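Local coordinates for protein erythrocyte binding antigen 140 (PDB 4GF2) that probably binds a receptor on the host red cell, glycophorin C with its sialic acids, through its paired Duffy-binding-like domains during erythrocyte invasion by Plasmodium falciparum, at residues F336-C340 and K538-K542; K450-W454 and Y470-K475. The protein carries 3 engineered substitutions. All coordinates share one frame; numbering follows the deposited sequence.

This chain is the part of the antigen that carries two Duffy binding domains, and both contacts belong to its C-terminal half. From the N terminus, the chain first reaches the turn at 336-340, in the loop between helices 308-314 and 343-346. It then runs through helices 361-382, 388-407 and 415-427 to helix 435-457, where contact 2 closes a short loop of 15 residues onto helix 470-475. Helix 478-508 follows, and helix 518-548 finally returns to the turn, closing the long, mostly helical loop of contact 1. Contact 2 is thus nested inside contact 1; their centres lie about 25 Å apart and they do not touch.

Contact 1 of 2, residues F336-C340 and K538-K542; sequences FPGTC and KQVDK
Lys542 reaches from helix 518-548 across the turn at 336-340, while Gln539, about one helical turn earlier, lies against Cys340. With CG anti to the backbone N (chi1 173°) and the chain extended as far as CE, Lys542 lays its methylenes over Pro337 O and runs alongside Thr339, both side chains pointing the same way; its CD comes 3.5 Å from Thr339 OG1. A bend at the last torsion brings NZ to the edge of the Phe336 ring, near its plane, 4.2 Å from CD1. The ammonium itself is held by a salt bridge to Asp546.

Gly338 packs directly on the helix, its CA 4.1 Å from Lys542 CB; having no side chain, it lets its backbone lie close against Lys538 and Lys542. It takes the third position of the type II turn Phe336-Thr339, with positive phi (100°), a conformation glycine adopts readily. Gly338 O accepts a CA-H...O contact from Gln539 CA at 3.3 Å. The turn is braced from within by Thr339 OG1, which donates to Phe336 O from above the carbonyl plane at 3.1 Å.

Gln539 CD lies 3.7 Å from Cys340 CB. The two ends of the Gln539 amide have separate tasks: OE1 receives a hydrogen bond at 2.7 Å from a water that in turn accepts from Cys340 N, whereas NE2 bonds to Glu535 O.

Cys340 is disulfide-bonded to Cys328, so the helix rests on a cross-linked loop. Phe479, Phe483 and Trp486 pack helix 478-508 on helix 518-548 by touching Gln539, and Phe479 also makes a cation-pi contact with Lys542, while Trp482 of helix 478-508 reaches Thr339 of the turn.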
ATOM      1  N   PHE A 336      26.853   3.498 -23.382  1.00 57.34           N
ATOM      2  CA  PHE A 336      27.889   3.039 -22.463  1.00 52.54           C
ATOM      3  C   PHE A 336      28.762   1.945 -23.069  1.00 48.98           C
ATOM      4  O   PHE A 336      28.737   0.804 -22.604  1.00 47.70           O
ATOM      5  CB  PHE A 336      27.259   2.502 -21.179  1.00 52.76           C
ATOM      6  CG  PHE A 336      26.403   3.498 -20.455  1.00 56.73           C
ATOM      7  CD1 PHE A 336      26.978   4.495 -19.684  1.00 61.23           C
ATOM      8  CD2 PHE A 336      25.023   3.428 -20.531  1.00 56.94           C
ATOM      9  CE1 PHE A 336      26.189   5.409 -19.010  1.00 63.01           C
ATOM     10  CE2 PHE A 336      24.231   4.337 -19.859  1.00 58.65           C
ATOM     11  CZ  PHE A 336      24.814   5.329 -19.098  1.00 61.32           C
ATOM     12  N   PRO A 337      29.554   2.289 -24.094  1.00 48.20           N
ATOM     13  CA  PRO A 337      30.458   1.307 -24.705  1.00 49.62           C
ATOM     14  C   PRO A 337      31.494   0.790 -23.712  1.00 54.07           C
ATOM     15  O   PRO A 337      32.005   1.562 -22.902  1.00 57.10           O
ATOM     16  CB  PRO A 337      31.136   2.101 -25.824  1.00 48.68           C
ATOM     17  CG  PRO A 337      31.054   3.516 -25.387  1.00 48.16           C
ATOM     18  CD  PRO A 337      29.748   3.637 -24.651  1.00 47.76           C
ATOM     19  N   GLY A 338      31.787  -0.507 -23.778  1.00 54.52           N
ATOM     20  CA  GLY A 338      32.773  -1.126 -22.907  1.00 55.16           C
ATOM     21  C   GLY A 338      32.158  -1.858 -21.725  1.00 53.26           C
ATOM     22  O   GLY A 338      32.850  -2.567 -20.993  1.00 55.42           O
ATOM     23  N   THR A 339      30.854  -1.688 -21.539  1.00 50.01           N
ATOM     24  CA  THR A 339      30.142  -2.310 -20.431  1.00 49.02           C
ATOM     25  C   THR A 339      29.820  -3.775 -20.722  1.00 48.10           C
ATOM     26  O   THR A 339      29.448  -4.131 -21.838  1.00 47.33           O
ATOM     27  CB  THR A 339      28.821  -1.563 -20.144  1.00 49.50           C
ATOM     28  OG1 THR A 339      29.104  -0.222 -19.721  1.00 53.04           O
ATOM     29  CG2 THR A 339      28.021  -2.276 -19.059  1.00 47.47           C
ATOM     30  N   CYS A 340      29.966  -4.622 -19.711  1.00 48.00           N
ATOM     31  CA  CYS A 340      29.593  -6.026 -19.832  1.00 47.52           C
ATOM     32  C   CYS A 340      28.570  -6.389 -18.759  1.00 45.37           C
ATOM     33  O   CYS A 340      28.858  -6.341 -17.563  1.00 45.83           O
ATOM     34  CB  CYS A 340      30.830  -6.922 -19.734  1.00 48.94           C
ATOM     35  SG  CYS A 340      31.907  -6.836 -21.185  1.00 65.52           S
ATOM     36  N   LYS A 538      37.377  -4.704 -23.274  1.00 62.30           N
ATOM     37  CA  LYS A 538      36.262  -3.768 -23.343  1.00 61.98           C
ATOM     38  C   LYS A 538      36.148  -2.973 -22.050  1.00 58.72           C
ATOM     39  O   LYS A 538      36.156  -1.743 -22.062  1.00 59.48           O
ATOM     40  CB  LYS A 538      34.948  -4.511 -23.606  1.00 63.01           C
ATOM     41  CG  LYS A 538      34.752  -4.952 -25.050  1.00 67.34           C
ATOM     42  CD  LYS A 538      33.379  -5.582 -25.249  1.00 67.85           C
ATOM     43  CE  LYS A 538      33.114  -5.927 -26.708  1.00 71.51           C
ATOM     44  NZ  LYS A 538      34.002  -7.014 -27.206  1.00 73.73           N
ATOM     45  N   GLN A 539      36.047  -3.685 -20.934  1.00 55.86           N
ATOM     46  CA  GLN A 539      35.818  -3.052 -19.642  1.00 56.67           C
ATOM     47  C   GLN A 539      37.010  -2.228 -19.176  1.00 62.64           C
ATOM     48  O   GLN A 539      36.845  -1.184 -18.547  1.00 65.45           O
ATOM     49  CB  GLN A 539      35.481  -4.111 -18.601  1.00 53.84           C
ATOM     50  CG  GLN A 539      34.165  -4.810 -18.864  1.00 51.38           C
ATOM     51  CD  GLN A 539      33.987  -6.025 -17.993  1.00 51.27           C
ATOM     52  OE1 GLN A 539      33.238  -6.003 -17.018  1.00 50.64           O
ATOM     53  NE2 GLN A 539      34.686  -7.097 -18.335  1.00 52.61           N
ATOM     54  N   VAL A 540      38.211  -2.703 -19.478  1.00 64.59           N
ATOM     55  CA  VAL A 540      39.419  -1.962 -19.148  1.00 66.74           C
ATOM     56  C   VAL A 540      39.419  -0.624 -19.875  1.00 67.49           C
ATOM     57  O   VAL A 540      39.801   0.403 -19.312  1.00 70.41           O
ATOM     58  CB  VAL A 540      40.681  -2.757 -19.527  1.00 68.33           C
ATOM     59  CG1 VAL A 540      41.876  -1.828 -19.705  1.00 72.31           C
ATOM     60  CG2 VAL A 540      40.971  -3.813 -18.474  1.00 67.15           C
ATOM     61  N   ASP A 541      38.979  -0.642 -21.128  1.00 65.35           N
ATOM     62  CA  ASP A 541      38.968   0.559 -21.949  1.00 66.84           C
ATOM     63  C   ASP A 541      38.031   1.596 -21.348  1.00 63.64           C
ATOM     64  O   ASP A 541      38.364   2.778 -21.277  1.00 65.22           O
ATOM     65  CB  ASP A 541      38.535   0.220 -23.375  1.00 70.01           C
ATOM     66  CG  ASP A 541      38.727   1.375 -24.334  1.00 78.94           C
ATOM     67  OD1 ASP A 541      39.778   2.047 -24.259  1.00 85.52           O
ATOM     68  OD2 ASP A 541      37.827   1.611 -25.167  1.00 79.94           O
ATOM     69  N   LYS A 542      36.858   1.149 -20.912  1.00 60.71           N
ATOM     70  CA  LYS A 542      35.877   2.047 -20.316  1.00 61.34           C
ATOM     71  C   LYS A 542      36.379   2.577 -18.981  1.00 65.09           C
ATOM     72  O   LYS A 542      36.285   3.772 -18.703  1.00 69.28           O
ATOM     73  CB  LYS A 542      34.537   1.333 -20.119  1.00 57.70           C
ATOM     74  CG  LYS A 542      33.519   2.153 -19.338  1.00 55.54           C
ATOM     75  CD  LYS A 542      32.183   1.440 -19.231  1.00 51.25           C
ATOM     76  CE  LYS A 542      31.254   2.148 -18.255  1.00 49.76           C
ATOM     77  NZ  LYS A 542      30.922   3.536 -18.683  1.00 50.45           N
TER
HETATM   78  O   HOH W   1      30.983  -4.531 -16.997  1.00 51.46           O

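Contact 2 of 2, residues K450-W454 and Y470-K475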
ATOM      1  N   LYS A 450      14.866   1.702   0.785  1.00 48.04           N
ATOM      2  CA  LYS A 450      16.029   0.848   0.561  1.00 47.80           C
ATOM      3  C   LYS A 450      16.363  -0.022   1.775  1.00 52.74           C
ATOM      4  O   LYS A 450      16.991  -1.070   1.638  1.00 55.72           O
ATOM      5  CB  LYS A 450      17.242   1.697   0.187  1.00 47.52           C
ATOM      6  CG  LYS A 450      17.697   2.639   1.288  1.00 51.35           C
ATOM      7  CD  LYS A 450      18.913   3.435   0.864  1.00 53.79           C
ATOM      8  CE  LYS A 450      19.389   4.335   1.983  1.00 60.96           C
ATOM      9  NZ  LYS A 450      20.573   5.133   1.572  1.00 64.16           N
ATOM     10  N   GLU A 451      15.949   0.418   2.959  1.00 54.83           N
ATOM     11  CA  GLU A 451      16.221  -0.326   4.185  1.00 59.80           C
ATOM     12  C   GLU A 451      15.384  -1.603   4.259  1.00 58.32           C
ATOM     13  O   GLU A 451      15.911  -2.688   4.503  1.00 60.30           O
ATOM     14  CB  GLU A 451      15.960   0.553   5.411  1.00 69.22           C
ATOM     15  CG  GLU A 451      16.916   1.731   5.537  1.00 81.58           C
ATOM     16  CD  GLU A 451      16.593   2.627   6.719  1.00 97.80           C
ATOM     17  OE1 GLU A 451      15.534   2.425   7.353  1.00103.59           O
ATOM     18  OE2 GLU A 451      17.401   3.535   7.016  1.00105.42           O
ATOM     19  N   ASN A 452      14.080  -1.471   4.049  1.00 57.06           N
ATOM     20  CA  ASN A 452      13.203  -2.634   4.018  1.00 55.95           C
ATOM     21  C   ASN A 452      13.599  -3.615   2.918  1.00 50.16           C
ATOM     22  O   ASN A 452      13.512  -4.829   3.096  1.00 49.65           O
ATOM     23  CB  ASN A 452      11.747  -2.204   3.831  1.00 58.13           C
ATOM     24  CG  ASN A 452      11.101  -1.758   5.127  1.00 64.46           C
ATOM     25  OD1 ASN A 452      11.431  -2.256   6.204  1.00 67.35           O
ATOM     26  ND2 ASN A 452      10.170  -0.816   5.029  1.00 66.33           N
ATOM     27  N   VAL A 453      14.035  -3.090   1.780  1.00 47.00           N
ATOM     28  CA  VAL A 453      14.452  -3.943   0.680  1.00 45.24           C
ATOM     29  C   VAL A 453      15.609  -4.819   1.146  1.00 48.07           C
ATOM     30  O   VAL A 453      15.628  -6.023   0.900  1.00 48.98           O
ATOM     31  CB  VAL A 453      14.880  -3.123  -0.552  1.00 43.52           C
ATOM     32  CG1 VAL A 453      15.515  -4.027  -1.602  1.00 40.83           C
ATOM     33  CG2 VAL A 453      13.687  -2.383  -1.134  1.00 43.34           C
ATOM     34  N   TRP A 454      16.572  -4.214   1.831  1.00 49.75           N
ATOM     35  CA  TRP A 454      17.709  -4.974   2.325  1.00 50.71           C
ATOM     36  C   TRP A 454      17.290  -5.951   3.418  1.00 52.25           C
ATOM     37  O   TRP A 454      17.835  -7.050   3.519  1.00 53.17           O
ATOM     38  CB  TRP A 454      18.806  -4.058   2.859  1.00 52.24           C
ATOM     39  CG  TRP A 454      19.923  -4.851   3.440  1.00 54.24           C
ATOM     40  CD1 TRP A 454      20.263  -4.952   4.755  1.00 55.74           C
ATOM     41  CD2 TRP A 454      20.829  -5.696   2.724  1.00 52.52           C
ATOM     42  NE1 TRP A 454      21.335  -5.796   4.900  1.00 57.96           N
ATOM     43  CE2 TRP A 454      21.702  -6.265   3.667  1.00 54.96           C
ATOM     44  CE3 TRP A 454      20.990  -6.019   1.375  1.00 48.25           C
ATOM     45  CZ2 TRP A 454      22.721  -7.138   3.305  1.00 55.93           C
ATOM     46  CZ3 TRP A 454      22.001  -6.885   1.017  1.00 49.40           C
ATOM     47  CH2 TRP A 454      22.854  -7.435   1.978  1.00 53.18           C
ATOM     48  N   TYR A 470      26.118  -2.612   2.832  1.00 72.10           N
ATOM     49  CA  TYR A 470      25.270  -2.804   1.666  1.00 66.49           C
ATOM     50  C   TYR A 470      24.860  -1.449   1.105  1.00 64.69           C
ATOM     51  O   TYR A 470      24.654  -1.304  -0.100  1.00 63.39           O
ATOM     52  CB  TYR A 470      24.032  -3.630   2.028  1.00 64.08           C
ATOM     53  CG  TYR A 470      23.274  -3.116   3.234  1.00 64.64           C
ATOM     54  CD1 TYR A 470      22.370  -2.072   3.114  1.00 60.47           C
ATOM     55  CD2 TYR A 470      23.458  -3.681   4.489  1.00 64.51           C
ATOM     56  CE1 TYR A 470      21.675  -1.600   4.205  1.00 63.00           C
ATOM     57  CE2 TYR A 470      22.764  -3.215   5.590  1.00 67.14           C
ATOM     58  CZ  TYR A 470      21.875  -2.173   5.440  1.00 66.32           C
ATOM     59  OH  TYR A 470      21.178  -1.701   6.527  1.00 69.32           O
ATOM     60  N   ASP A 471      24.758  -0.453   1.981  1.00 66.62           N
ATOM     61  CA  ASP A 471      24.356   0.885   1.564  1.00 68.11           C
ATOM     62  C   ASP A 471      25.474   1.584   0.797  1.00 67.79           C
ATOM     63  O   ASP A 471      25.238   2.154  -0.268  1.00 67.19           O
ATOM     64  CB  ASP A 471      23.952   1.725   2.774  1.00 76.38           C
ATOM     65  CG  ASP A 471      23.311   3.038   2.379  1.00 80.88           C
ATOM     66  OD1 ASP A 471      22.677   3.089   1.303  1.00 79.50           O
ATOM     67  OD2 ASP A 471      23.438   4.019   3.141  1.00 85.32           O
ATOM     68  N   LYS A 472      26.687   1.547   1.342  1.00 68.40           N
ATOM     69  CA  LYS A 472      27.844   2.119   0.658  1.00 66.17           C
ATOM     70  C   LYS A 472      28.063   1.434  -0.684  1.00 63.76           C
ATOM     71  O   LYS A 472      28.373   2.084  -1.681  1.00 62.83           O
ATOM     72  CB  LYS A 472      29.109   1.981   1.509  1.00 67.99           C
ATOM     73  CG  LYS A 472      29.399   3.172   2.409  1.00 72.65           C
ATOM     74  CD  LYS A 472      30.725   2.995   3.141  1.00 79.90           C
ATOM     75  CE  LYS A 472      31.081   4.224   3.964  1.00 87.82           C
ATOM     76  NZ  LYS A 472      32.386   4.068   4.665  1.00 94.27           N
ATOM     77  N   PHE A 473      27.910   0.116  -0.700  1.00 63.54           N
ATOM     78  CA  PHE A 473      28.114  -0.655  -1.918  1.00 61.91           C
ATOM     79  C   PHE A 473      27.162  -0.195  -3.019  1.00 60.56           C
ATOM     80  O   PHE A 473      27.550  -0.077  -4.182  1.00 57.67           O
ATOM     81  CB  PHE A 473      27.918  -2.144  -1.640  1.00 60.51           C
ATOM     82  CG  PHE A 473      28.224  -3.021  -2.816  1.00 55.54           C
ATOM     83  CD1 PHE A 473      29.512  -3.101  -3.316  1.00 56.08           C
ATOM     84  CD2 PHE A 473      27.227  -3.772  -3.418  1.00 53.01           C
ATOM     85  CE1 PHE A 473      29.800  -3.909  -4.397  1.00 54.54           C
ATOM     86  CE2 PHE A 473      27.507  -4.581  -4.498  1.00 51.69           C
ATOM     87  CZ  PHE A 473      28.795  -4.652  -4.989  1.00 53.20           C
ATOM     88  N   GLN A 474      25.918   0.077  -2.640  1.00 63.99           N
ATOM     89  CA  GLN A 474      24.901   0.502  -3.595  1.00 66.06           C
ATOM     90  C   GLN A 474      25.225   1.871  -4.188  1.00 66.66           C
ATOM     91  O   GLN A 474      24.770   2.202  -5.282  1.00 67.40           O
ATOM     92  CB  GLN A 474      23.527   0.529  -2.920  1.00 70.53           C
ATOM     93  CG  GLN A 474      22.405   1.050  -3.803  1.00 71.95           C
ATOM     94  CD  GLN A 474      21.949   2.444  -3.408  1.00 74.10           C
ATOM     95  OE1 GLN A 474      21.864   2.769  -2.221  1.00 76.58           O
ATOM     96  NE2 GLN A 474      21.654   3.277  -4.404  1.00 73.44           N
ATOM     97  N   LYS A 475      26.012   2.662  -3.467  1.00 66.01           N
ATOM     98  CA  LYS A 475      26.379   3.997  -3.933  1.00 63.88           C
ATOM     99  C   LYS A 475      27.513   3.967  -4.960  1.00 58.53           C
ATOM    100  O   LYS A 475      27.789   4.973  -5.611  1.00 57.05           O
ATOM    101  CB  LYS A 475      26.779   4.889  -2.753  1.00 69.90           C
ATOM    102  CG  LYS A 475      25.637   5.227  -1.808  1.00 74.30           C
ATOM    103  CD  LYS A 475      25.944   6.481  -1.004  1.00 81.72           C
ATOM    104  CE  LYS A 475      24.801   6.853  -0.067  1.00 85.72           C
ATOM    105  NZ  LYS A 475      24.773   6.013   1.162  1.00 88.36           N
TER
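Tyr470 and Lys450 both hold CG between the backbone N and the carbonyl carbon, whereas Trp454 and Asp471 have it anti to N. These choices turn the tyrosine ring onto a face of the indole and send the extended lysine chain across to the carboxylate. The two short helical segments run at 114° to each other, their axes 11.7 Å apart at closest approach, so the side chains must span the gap.

Trp454 and Tyr470 form a face-to-face stack: the pyrrole ring and the phenol ring have centroids 3.4 Å apart and planes only 19° from parallel. Tyr470 CB sits over the indole's six-membered ring, 3.7 Å from its centroid and almost on its normal, while Trp454 CB lies over the phenol ring in return. Tyr399 of helix 388-407 meets the indole edge-to-face, and Gln396 of the same helix touches both stacked residues.

Away from the rings, Lys450 NZ donates to Asp471 OD1 at 2.9 Å, on the syn side but 27° out of the carboxylate plane. The other oxygen, Asp471 OD2, pairs with Lys475 NZ at 3.1 Å. Helices 435-457 and 470-475 are thus joined by an aromatic stack and a salt-bridge network at separate places along the contact.

Asp471 is shared by two lysines, one on each oxygen, and the NZ atoms of Lys450 and Lys475 lie 4.3 Å apart; the two ammonium groups would probably favour a deprotonated carboxylate.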